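Local coordinates for putative thioesterase (Escherichia coli, PDB 5UGZ), which is a type II thioesterase that releases intermediates from the NRPS/PKS assembly line that makes colibactin, at residues Leu122-Cys127 against Cys196-Phe201; Tyr27-Ser32 against Tyr92-His97; Pro129-Ser134 against Leu214-Lys219; Leu107-Leu112 against Lys190-Thr195. One frame throughout, in Å; residues are numbered along the deposited sequence.

Contact 1: residues Leu122-Cys127 against Cys196-Phe201; sequences LFFSGC and CPIVLF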
# COMPACT_ATOMS: atom_id res chain seq x y z
N LEU A 122 -10.85 2.41 -3.72
CA LEU A 122 -9.41 2.28 -3.58
C LEU A 122 -9.00 3.09 -2.36
O LEU A 122 -9.51 4.19 -2.15
CB LEU A 122 -8.65 2.80 -4.81
CG LEU A 122 -8.78 2.01 -6.12
CD1 LEU A 122 -8.30 2.86 -7.27
CD2 LEU A 122 -8.01 0.71 -6.08
N PHE A 123 -8.07 2.53 -1.58
CA PHE A 123 -7.57 3.14 -0.36
C PHE A 123 -6.07 3.29 -0.49
O PHE A 123 -5.37 2.30 -0.70
CB PHE A 123 -7.92 2.30 0.88
CG PHE A 123 -9.38 1.97 1.00
CD1 PHE A 123 -10.23 2.82 1.69
CD2 PHE A 123 -9.91 0.84 0.40
CE1 PHE A 123 -11.58 2.53 1.81
CE2 PHE A 123 -11.26 0.54 0.49
CZ PHE A 123 -12.10 1.40 1.20
N PHE A 124 -5.57 4.52 -0.40
CA PHE A 124 -4.14 4.79 -0.44
C PHE A 124 -3.77 5.36 0.92
O PHE A 124 -4.11 6.51 1.23
CB PHE A 124 -3.75 5.73 -1.57
CG PHE A 124 -4.19 5.24 -2.93
CD1 PHE A 124 -3.61 4.12 -3.51
CD2 PHE A 124 -5.20 5.89 -3.63
CE1 PHE A 124 -4.02 3.67 -4.75
CE2 PHE A 124 -5.60 5.43 -4.87
CZ PHE A 124 -5.01 4.32 -5.43
N SER A 125 -3.08 4.56 1.71
CA SER A 125 -2.72 4.91 3.07
C SER A 125 -1.25 5.30 3.14
O SER A 125 -0.39 4.65 2.52
CB SER A 125 -3.03 3.72 3.99
OG SER A 125 -2.86 4.03 5.34
N GLY A 126 -0.96 6.38 3.86
CA GLY A 126 0.42 6.83 4.04
C GLY A 126 1.17 6.96 2.73
O GLY A 126 2.33 6.56 2.63
N CYS A 127 0.52 7.52 1.72
CA CYS A 127 1.00 7.43 0.35
C CYS A 127 0.83 8.79 -0.32
O CYS A 127 -0.29 9.25 -0.49
CB CYS A 127 0.22 6.36 -0.42
SG CYS A 127 0.96 5.93 -1.99
N CYS A 196 -13.96 5.24 -9.51
CA CYS A 196 -14.39 4.80 -8.19
C CYS A 196 -13.90 5.81 -7.16
O CYS A 196 -13.02 6.62 -7.45
CB CYS A 196 -13.85 3.40 -7.87
SG CYS A 196 -12.07 3.31 -7.83
N PRO A 197 -14.47 5.79 -5.96
CA PRO A 197 -13.99 6.70 -4.91
C PRO A 197 -12.60 6.32 -4.43
O PRO A 197 -12.23 5.14 -4.38
CB PRO A 197 -15.03 6.55 -3.80
CG PRO A 197 -16.15 5.76 -4.39
CD PRO A 197 -15.59 4.96 -5.50
N ILE A 198 -11.80 7.33 -4.10
CA ILE A 198 -10.49 7.17 -3.50
C ILE A 198 -10.56 7.64 -2.06
O ILE A 198 -11.06 8.74 -1.79
CB ILE A 198 -9.41 7.95 -4.27
CG1 ILE A 198 -9.15 7.36 -5.66
CG2 ILE A 198 -8.14 8.04 -3.46
CD1 ILE A 198 -7.94 7.97 -6.37
N VAL A 199 -10.07 6.83 -1.14
CA VAL A 199 -9.96 7.23 0.26
C VAL A 199 -8.48 7.27 0.62
O VAL A 199 -7.74 6.34 0.32
CB VAL A 199 -10.72 6.27 1.20
CG1 VAL A 199 -10.62 6.74 2.65
CG2 VAL A 199 -12.17 6.15 0.76
N LEU A 200 -8.06 8.37 1.25
CA LEU A 200 -6.68 8.59 1.63
C LEU A 200 -6.57 8.59 3.15
O LEU A 200 -7.39 9.22 3.83
CB LEU A 200 -6.16 9.91 1.06
CG LEU A 200 -6.31 10.13 -0.45
CD1 LEU A 200 -5.86 11.55 -0.80
CD2 LEU A 200 -5.51 9.10 -1.25
N PHE A 201 -5.58 7.86 3.67
CA PHE A 201 -5.31 7.77 5.10
C PHE A 201 -3.95 8.39 5.40
O PHE A 201 -2.97 8.12 4.70
CB PHE A 201 -5.33 6.33 5.61
CG PHE A 201 -6.68 5.68 5.57
CD1 PHE A 201 -7.63 5.96 6.52
CD2 PHE A 201 -7.00 4.77 4.59
CE1 PHE A 201 -8.87 5.37 6.49
CE2 PHE A 201 -8.24 4.16 4.56
CZ PHE A 201 -9.17 4.47 5.50
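Leu-122 to Ser-125 and Ile-198 to Phe-201 are adjacent parallel strands in the central sheet of an alpha/beta hydrolase fold. Five backbone hydrogen bonds join the two segments. They run from Leu-122 N to Pro-197 O at one end to Gly-126 N and Phe-201 O (2.8 Å) at the other.

The tight part is the face of Phe-123, Val-199 and Phe-201. These side chains lie side by side and point the same way. Phe-123 CD1 sits 3.5 Å from Val-199 CB and 3.7 Å from Phe-201 CE2. The Phe-123 atom meets the Phe-201 ring at its edge. With CG of Phe-123 anti to the carbonyl carbon (chi1 -54°), the ring lies alongside Val-199. Helix 242-259 packs on this face. An alanine in place of Phe-123 would probably open a gap between Val-199 and Phe-201 and leave the Phe-201 ring freer to turn.

On the other face, Phe-124 CD2 meets Ile-198 CG2 at 3.6 Å, near the plane of the ring. The end at Cys-196 and Pro-197 is looser. There Leu-122 CD1 touches Cys-196 SG at 3.8 Å, and Pro-197 is partly exposed. Near the far end of the strands, Ser-125 OG is 3.4 Å from Phe-201 CB, but its hydrogen bond goes to His-97. Apart from the Ser-125 hydroxyl, side chains meet through carbon and sulfur; all hydrogen bonds between the segments are backbone ones, as suits buried strands.

Contact 2: residues Tyr27-Ser32 against Tyr92-His97; sequences YCLPYS and YAIFGH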
# COMPACT_ATOMS: atom_id res chain seq x y z
N TYR A 27 -8.24 -6.71 -1.52
CA TYR A 27 -6.83 -7.02 -1.71
C TYR A 27 -5.99 -5.96 -1.01
O TYR A 27 -6.18 -4.76 -1.24
CB TYR A 27 -6.49 -7.07 -3.21
CG TYR A 27 -7.28 -8.18 -3.91
CD1 TYR A 27 -8.54 -7.94 -4.47
CD2 TYR A 27 -6.80 -9.48 -3.96
CE1 TYR A 27 -9.26 -8.96 -5.07
CE2 TYR A 27 -7.51 -10.49 -4.55
CZ TYR A 27 -8.74 -10.24 -5.10
OH TYR A 27 -9.43 -11.27 -5.68
N CYS A 28 -5.09 -6.39 -0.13
CA CYS A 28 -4.26 -5.48 0.64
C CYS A 28 -2.79 -5.68 0.31
O CYS A 28 -2.31 -6.82 0.27
CB CYS A 28 -4.49 -5.66 2.14
SG CYS A 28 -6.19 -5.29 2.61
N LEU A 29 -2.07 -4.57 0.09
CA LEU A 29 -0.65 -4.59 -0.20
C LEU A 29 0.13 -3.95 0.94
O LEU A 29 -0.27 -2.89 1.43
CB LEU A 29 -0.34 -3.86 -1.53
CG LEU A 29 -0.80 -4.62 -2.78
CD1 LEU A 29 -2.31 -4.70 -2.84
CD2 LEU A 29 -0.27 -3.97 -4.05
N PRO A 30 1.23 -4.55 1.38
CA PRO A 30 1.95 -4.03 2.55
C PRO A 30 2.90 -2.88 2.20
O PRO A 30 3.20 -2.58 1.04
CB PRO A 30 2.72 -5.26 3.05
CG PRO A 30 2.96 -6.06 1.82
CD PRO A 30 1.81 -5.80 0.88
N TYR A 31 3.39 -2.23 3.25
CA TYR A 31 4.37 -1.16 3.09
C TYR A 31 5.77 -1.74 2.87
O TYR A 31 5.97 -2.95 2.82
CB TYR A 31 4.34 -0.25 4.30
CG TYR A 31 4.24 -1.00 5.59
CD1 TYR A 31 5.21 -1.95 5.95
CD2 TYR A 31 3.20 -0.76 6.47
CE1 TYR A 31 5.12 -2.65 7.14
CE2 TYR A 31 3.11 -1.45 7.66
CZ TYR A 31 4.07 -2.39 7.98
OH TYR A 31 3.98 -3.08 9.15
N SER A 32 6.76 -0.86 2.76
CA SER A 32 8.14 -1.27 2.46
C SER A 32 8.71 -2.14 3.58
O SER A 32 8.63 -1.79 4.76
CB SER A 32 9.03 -0.06 2.24
OG SER A 32 8.65 0.67 1.09
N TYR A 92 -14.62 -5.75 -5.83
CA TYR A 92 -13.36 -5.78 -5.10
C TYR A 92 -12.88 -4.36 -4.85
O TYR A 92 -13.28 -3.41 -5.54
CB TYR A 92 -12.31 -6.60 -5.86
CG TYR A 92 -11.79 -5.95 -7.12
CD1 TYR A 92 -10.65 -5.16 -7.08
CD2 TYR A 92 -12.43 -6.11 -8.33
CE1 TYR A 92 -10.17 -4.56 -8.20
CE2 TYR A 92 -11.96 -5.48 -9.48
CZ TYR A 92 -10.82 -4.72 -9.40
OH TYR A 92 -10.31 -4.09 -10.52
N ALA A 93 -12.03 -4.22 -3.84
CA ALA A 93 -11.34 -2.98 -3.51
C ALA A 93 -9.87 -3.30 -3.35
O ALA A 93 -9.48 -4.46 -3.30
CB ALA A 93 -11.88 -2.35 -2.23
N ILE A 94 -9.04 -2.26 -3.27
CA ILE A 94 -7.60 -2.41 -3.08
C ILE A 94 -7.14 -1.40 -2.03
O ILE A 94 -7.43 -0.21 -2.14
CB ILE A 94 -6.82 -2.21 -4.38
CG1 ILE A 94 -7.53 -2.96 -5.51
CG2 ILE A 94 -5.35 -2.64 -4.18
CD1 ILE A 94 -6.83 -2.92 -6.84
N PHE A 95 -6.42 -1.90 -1.02
CA PHE A 95 -5.81 -1.07 0.00
C PHE A 95 -4.30 -1.30 -0.06
O PHE A 95 -3.86 -2.44 -0.19
CB PHE A 95 -6.35 -1.43 1.41
CG PHE A 95 -5.71 -0.66 2.53
CD1 PHE A 95 -4.44 -1.01 3.00
CD2 PHE A 95 -6.36 0.42 3.11
CE1 PHE A 95 -3.83 -0.29 4.02
CE2 PHE A 95 -5.75 1.14 4.15
CZ PHE A 95 -4.48 0.78 4.60
N GLY A 96 -3.53 -0.23 0.02
CA GLY A 96 -2.08 -0.34 0.13
C GLY A 96 -1.56 0.78 0.99
O GLY A 96 -2.12 1.88 1.00
N HIS A 97 -0.51 0.50 1.75
CA HIS A 97 0.15 1.50 2.60
C HIS A 97 1.52 1.81 2.02
O HIS A 97 2.30 0.90 1.70
CB HIS A 97 0.29 1.03 4.05
CG HIS A 97 0.77 2.10 4.99
ND1 HIS A 97 -0.08 3.03 5.57
CD2 HIS A 97 2.01 2.41 5.44
CE1 HIS A 97 0.62 3.85 6.34
NE2 HIS A 97 1.89 3.49 6.28
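The parallel strands at the centre of the alpha/beta hydrolase sheet include this pair, Tyr-27 to Leu-29 beside Tyr-92 to His-97. Tyr-27 N donates to Ala-93 O at 3.1 Å. Phe-95 N then gives a straighter bond to Tyr-27 O (2.9 Å, 168° at the hydrogen). Leu-29 N follows with a 2.8 Å bond to Phe-95 O. The last rung, His-97 N to Leu-29 O, is weak at 3.4 Å. Leu-29 O also accepts from the hydroxyl of Tyr-39.

Tyr-27, Leu-29 and Ile-94 lie on one face of the sheet. Leu-29 CD1 meets Ile-94 CG2 at 3.9 Å, and helix 99-113 covers both. The side chains of Tyr-27 and Tyr-92 cross at about a right angle. Tyr-92 CB comes in the plane of the Tyr-27 ring, at its edge, 3.9 Å from CE1. On the other face Cys-28 SG touches Phe-95 CB.

The end of strand 91-97 enters a sequence consistent with a nucleophile elbow, a GxSxG pattern of Gly-96, Ser-98 and Gly-100.

Within that pattern, the His-97 side chain leaves with CG anti to the backbone N (chi1 -171°). Its CD2 thereby reaches the edge of the Tyr-31 ring, 3.5 Å from Tyr-31 CD2. The two ring planes are 81° apart. Tyr-31 CB lies in the plane of the imidazole. His-97 ND1 is held by Ser-125 OG, and the Tyr-31 hydroxyl by Asp-239. Tyr-31 N is buried by the contact and has no partner in the model.

Contact 3: residues Pro129-Ser134 against Leu214-Lys219; sequences PPDRAS and LLAWEK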
# COMPACT_ATOMS: atom_id res chain seq x y z
N PRO A 129 0.93 11.40 -3.56
CA PRO A 129 0.30 11.16 -4.86
C PRO A 129 1.28 10.55 -5.83
O PRO A 129 2.49 10.84 -5.79
CB PRO A 129 -0.15 12.56 -5.30
CG PRO A 129 -0.22 13.35 -4.04
CD PRO A 129 0.89 12.82 -3.19
N PRO A 130 0.81 9.70 -6.75
CA PRO A 130 1.75 8.98 -7.61
C PRO A 130 2.57 9.90 -8.51
O PRO A 130 3.72 9.55 -8.84
CB PRO A 130 0.85 8.04 -8.42
CG PRO A 130 -0.52 8.60 -8.29
CD PRO A 130 -0.59 9.30 -6.99
N ASP A 131 2.03 11.06 -8.91
CA ASP A 131 2.82 11.99 -9.71
C ASP A 131 3.80 12.81 -8.87
O ASP A 131 4.70 13.45 -9.43
CB ASP A 131 1.91 12.92 -10.54
CG ASP A 131 0.81 13.63 -9.73
OD1 ASP A 131 0.31 13.07 -8.75
OD2 ASP A 131 0.44 14.76 -10.10
N ARG A 132 3.69 12.77 -7.54
CA ARG A 132 4.65 13.42 -6.66
C ARG A 132 5.37 12.43 -5.77
O ARG A 132 6.25 12.83 -4.99
CB ARG A 132 3.93 14.47 -5.81
CG ARG A 132 3.36 15.57 -6.66
CD ARG A 132 1.84 15.64 -6.62
NE ARG A 132 1.37 16.72 -7.49
CZ ARG A 132 1.45 18.01 -7.18
NH1 ARG A 132 1.02 18.94 -8.03
NH2 ARG A 132 1.97 18.37 -6.01
N ALA A 133 5.05 11.14 -5.87
CA ALA A 133 5.73 10.10 -5.10
C ALA A 133 7.19 10.00 -5.51
O ALA A 133 7.62 8.99 -6.08
CB ALA A 133 5.03 8.75 -5.28
N SER A 134 7.94 11.07 -5.25
CA SER A 134 9.38 11.09 -5.43
C SER A 134 10.06 10.99 -4.08
O SER A 134 9.51 11.41 -3.05
CB SER A 134 9.83 12.37 -6.14
OG SER A 134 9.20 12.52 -7.41
N LEU A 214 -1.55 15.93 -0.88
CA LEU A 214 -2.53 14.90 -1.19
C LEU A 214 -3.66 15.41 -2.07
O LEU A 214 -4.45 14.60 -2.57
CB LEU A 214 -3.09 14.31 0.11
CG LEU A 214 -2.02 13.56 0.92
CD1 LEU A 214 -2.51 13.34 2.30
CD2 LEU A 214 -1.65 12.24 0.25
N LEU A 215 -3.74 16.72 -2.28
CA LEU A 215 -4.72 17.26 -3.21
C LEU A 215 -4.43 16.82 -4.65
O LEU A 215 -5.35 16.82 -5.48
CB LEU A 215 -4.73 18.78 -3.09
CG LEU A 215 -4.92 19.27 -1.65
CD1 LEU A 215 -4.63 20.76 -1.51
CD2 LEU A 215 -6.33 18.93 -1.16
N ALA A 216 -3.19 16.44 -4.95
CA ALA A 216 -2.82 15.92 -6.26
C ALA A 216 -3.41 14.55 -6.53
O ALA A 216 -3.18 14.01 -7.61
CB ALA A 216 -1.30 15.85 -6.39
N TRP A 217 -4.11 13.96 -5.57
CA TRP A 217 -4.72 12.66 -5.74
C TRP A 217 -6.05 12.71 -6.49
O TRP A 217 -6.47 11.69 -7.04
CB TRP A 217 -4.95 12.01 -4.37
CG TRP A 217 -3.88 11.06 -3.89
CD1 TRP A 217 -3.05 11.24 -2.82
CD2 TRP A 217 -3.57 9.78 -4.43
NE1 TRP A 217 -2.23 10.15 -2.66
CE2 TRP A 217 -2.53 9.23 -3.64
CE3 TRP A 217 -4.07 9.03 -5.50
CZ2 TRP A 217 -1.97 7.97 -3.90
CZ3 TRP A 217 -3.51 7.77 -5.76
CH2 TRP A 217 -2.47 7.26 -4.96
N GLU A 218 -6.70 13.88 -6.54
CA GLU A 218 -8.10 13.96 -6.95
C GLU A 218 -8.28 13.81 -8.46
O GLU A 218 -9.34 13.34 -8.90
CB GLU A 218 -8.70 15.27 -6.45
CG GLU A 218 -8.82 15.30 -4.92
CD GLU A 218 -9.12 16.67 -4.36
OE1 GLU A 218 -9.46 17.60 -5.13
OE2 GLU A 218 -9.01 16.83 -3.12
N LYS A 219 -7.29 14.18 -9.27
CA LYS A 219 -7.46 14.04 -10.72
C LYS A 219 -7.45 12.60 -11.20
O LYS A 219 -7.75 12.36 -12.38
CB LYS A 219 -6.37 14.82 -11.45
CG LYS A 219 -4.97 14.46 -10.99
CD LYS A 219 -3.93 14.99 -11.94
CE LYS A 219 -2.53 14.67 -11.45
NZ LYS A 219 -2.23 15.39 -10.18
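Asp-131 and Lys-219 each turn CG to lie between their own backbone N and carbonyl carbon (chi1 52° and 53°), and a bend at the end of the lysine chain brings NZ to the carboxylate. This joins two loops of the alpha/beta hydrolase fold. One follows strand 121-125; the other follows strand 198-203 and is in 3-10 form at Leu-214 to Lys-219.

The polar part is a salt-bridge network. Lys-219 NZ binds Asp-131 OD2 at 2.7 Å, approaching from 36° out of the carboxylate plane. The same NZ gives a bond to Ala-216 O at 3.1 Å. Arg-132 NE adds a weak bond to Asp-131 OD2 at 3.4 Å. Asp-131 OD2 thus has two cationic partners, while OD1 is buried with no partner in the model. The negative charge of the carboxylate would probably ease the closeness of the two cations.

The apolar part lies deeper. Two prolines sit on one face of the Trp-217 indole as CH-pi contacts. Pro-129 CA is 3.7 Å from the centroid of the five-membered ring of Trp-217. Pro-130 CD is 3.4 Å from the centroid of the six-membered ring of Trp-217. Trp-217 NE1 bonds to Cys-127 O, and its ring also stacks with Phe-124. An alanine in place of Trp-217 would probably strip both prolines of their platform and leave Cys-127 O without its donor. Beside the indole, Pro-129 CG rests 3.6 Å from Ala-216 CB.

Contact 4: residues Leu107-Leu112 against Lys190-Thr195; sequences LVHYIL and KARTLT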
# COMPACT_ATOMS: atom_id res chain seq x y z
N LEU A 107 -1.17 -1.31 -9.96
CA LEU A 107 -1.84 -2.59 -10.12
C LEU A 107 -3.27 -2.46 -10.63
O LEU A 107 -3.72 -3.28 -11.43
CB LEU A 107 -1.83 -3.33 -8.78
CG LEU A 107 -2.60 -4.66 -8.77
CD1 LEU A 107 -2.03 -5.60 -9.82
CD2 LEU A 107 -2.55 -5.27 -7.38
N VAL A 108 -4.03 -1.46 -10.14
CA VAL A 108 -5.40 -1.31 -10.61
C VAL A 108 -5.41 -1.00 -12.10
O VAL A 108 -6.17 -1.59 -12.87
CB VAL A 108 -6.18 -0.25 -9.80
CG1 VAL A 108 -5.59 1.15 -9.92
CG2 VAL A 108 -7.65 -0.22 -10.24
N HIS A 109 -4.56 -0.08 -12.54
CA HIS A 109 -4.51 0.21 -13.97
C HIS A 109 -4.04 -1.00 -14.77
O HIS A 109 -4.51 -1.21 -15.89
CB HIS A 109 -3.62 1.42 -14.22
CG HIS A 109 -4.26 2.72 -13.83
ND1 HIS A 109 -5.18 3.37 -14.63
CD2 HIS A 109 -4.12 3.49 -12.72
CE1 HIS A 109 -5.57 4.49 -14.04
NE2 HIS A 109 -4.94 4.58 -12.88
N TYR A 110 -3.16 -1.83 -14.20
CA TYR A 110 -2.70 -3.05 -14.87
C TYR A 110 -3.83 -4.08 -14.95
O TYR A 110 -3.95 -4.80 -15.94
CB TYR A 110 -1.48 -3.60 -14.12
CG TYR A 110 -0.77 -4.83 -14.67
CD1 TYR A 110 0.32 -4.72 -15.53
CD2 TYR A 110 -1.16 -6.11 -14.27
CE1 TYR A 110 1.00 -5.84 -16.00
CE2 TYR A 110 -0.50 -7.23 -14.74
CZ TYR A 110 0.57 -7.08 -15.61
OH TYR A 110 1.22 -8.20 -16.07
N ILE A 111 -4.65 -4.16 -13.90
CA ILE A 111 -5.84 -4.99 -13.93
C ILE A 111 -6.78 -4.50 -15.04
O ILE A 111 -7.25 -5.28 -15.87
CB ILE A 111 -6.53 -4.98 -12.55
CG1 ILE A 111 -5.71 -5.79 -11.53
CG2 ILE A 111 -7.99 -5.46 -12.62
CD1 ILE A 111 -6.05 -5.49 -10.07
N LEU A 112 -7.04 -3.19 -15.06
CA LEU A 112 -7.90 -2.61 -16.09
C LEU A 112 -7.33 -2.85 -17.50
O LEU A 112 -8.09 -3.18 -18.42
CB LEU A 112 -8.10 -1.12 -15.82
CG LEU A 112 -9.12 -0.76 -14.72
CD1 LEU A 112 -9.01 0.70 -14.38
CD2 LEU A 112 -10.52 -1.07 -15.17
N LYS A 190 -1.64 7.70 -17.39
CA LYS A 190 -2.39 6.51 -17.75
C LYS A 190 -3.38 6.78 -18.89
O LYS A 190 -3.62 7.92 -19.29
CB LYS A 190 -3.13 5.97 -16.52
CG LYS A 190 -2.25 5.70 -15.29
CD LYS A 190 -1.37 4.48 -15.48
CE LYS A 190 -0.30 4.44 -14.42
NZ LYS A 190 0.84 3.60 -14.86
N ALA A 191 -3.96 5.70 -19.40
CA ALA A 191 -4.90 5.77 -20.51
C ALA A 191 -6.35 5.96 -20.07
O ALA A 191 -7.26 5.82 -20.89
CB ALA A 191 -4.81 4.50 -21.36
N ARG A 192 -6.59 6.27 -18.80
CA ARG A 192 -7.95 6.23 -18.29
C ARG A 192 -7.96 6.88 -16.93
O ARG A 192 -6.97 6.81 -16.20
CB ARG A 192 -8.45 4.80 -18.17
CG ARG A 192 -7.72 4.11 -17.06
CD ARG A 192 -8.23 2.76 -16.83
NE ARG A 192 -7.92 1.87 -17.93
CZ ARG A 192 -6.72 1.34 -18.14
NH1 ARG A 192 -5.70 1.64 -17.35
NH2 ARG A 192 -6.55 0.51 -19.15
N THR A 193 -9.09 7.50 -16.60
CA THR A 193 -9.35 8.02 -15.26
C THR A 193 -10.17 6.98 -14.51
O THR A 193 -11.20 6.51 -15.02
CB THR A 193 -10.11 9.35 -15.29
OG1 THR A 193 -9.35 10.32 -15.99
CG2 THR A 193 -10.32 9.86 -13.89
N LEU A 194 -9.72 6.63 -13.30
CA LEU A 194 -10.52 5.77 -12.44
C LEU A 194 -11.90 6.39 -12.24
O LEU A 194 -12.07 7.61 -12.28
CB LEU A 194 -9.80 5.55 -11.10
CG LEU A 194 -8.42 4.88 -11.27
CD1 LEU A 194 -7.66 4.80 -9.97
CD2 LEU A 194 -8.56 3.51 -11.86
N THR A 195 -12.90 5.53 -12.06
CA THR A 195 -14.27 5.95 -11.82
C THR A 195 -14.81 5.40 -10.51
O THR A 195 -16.00 5.09 -10.40
CB THR A 195 -15.18 5.53 -12.97
OG1 THR A 195 -15.29 4.11 -12.98
CG2 THR A 195 -14.63 5.97 -14.28
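The His-109 imidazole is sandwiched between two aliphatic chains. Lys-190 CG lies over the centre of one face, 3.6 Å from the centroid of the His-109 ring. Leu-194 CD2 covers the opposite face at 4.2 Å from the same centroid. Both are CH-pi contacts. They join helix 99-113 of the alpha/beta hydrolase fold to the loop that leads into strand 198-203.

At the ring edge, Arg-192 NH1 donates to His-109 ND1 at 3.3 Å, with 155° at the hydrogen. The donor lies in the imidazole plane, and ND1 lies in the guanidinium plane, although the two planes are 35° apart. With ND1 accepting, the imidazole is probably neutral. Arg-192 CG also sits in the ring plane, 3.6 Å from His-109 ND1. A bend at chi3 (68°) turns the guanidinium back toward the helix.

One face of that guanidinium lies on Leu-112 CB, 3.7 Å from Arg-192 CZ. Leu-112 CD1 packs against the arginine CD as well. The charged ends find partners on the same helix. Arg-192 NH2 forms a salt bridge with Asp-113, and Lys-190 NZ forms one with Glu-106. These charge pairs lie at the partly exposed border, outside the carbon contacts. On the inner side Leu-194 reaches Val-108 tip to tip, with Leu-194 CD2 4.2 Å from Val-108 CG2.

Contacts 1 and 2 are both buried pairs in the same parallel sheet. Strands 91-97 and 121-125 are neighbours there, so the two contacts adjoin, with Phe-123 N 2.9 Å from Ile-94 O. Both rely on backbone bonds and apolar side chains. Contacts 3 and 4 lie farther from the centre and bring in loops; contact 3 is still largely buried, contact 4 only partly. Each pairs CH-pi contacts on an aromatic ring inside with charged groups outside. The ring is an indole under prolines in contact 3 and an imidazole between aliphatic chains in contact 4. Contact 3 meets contact 1 at Trp-217, and contact 4 meets it where Leu-194 packs on Leu-122. Contacts 2 and 3 do not touch.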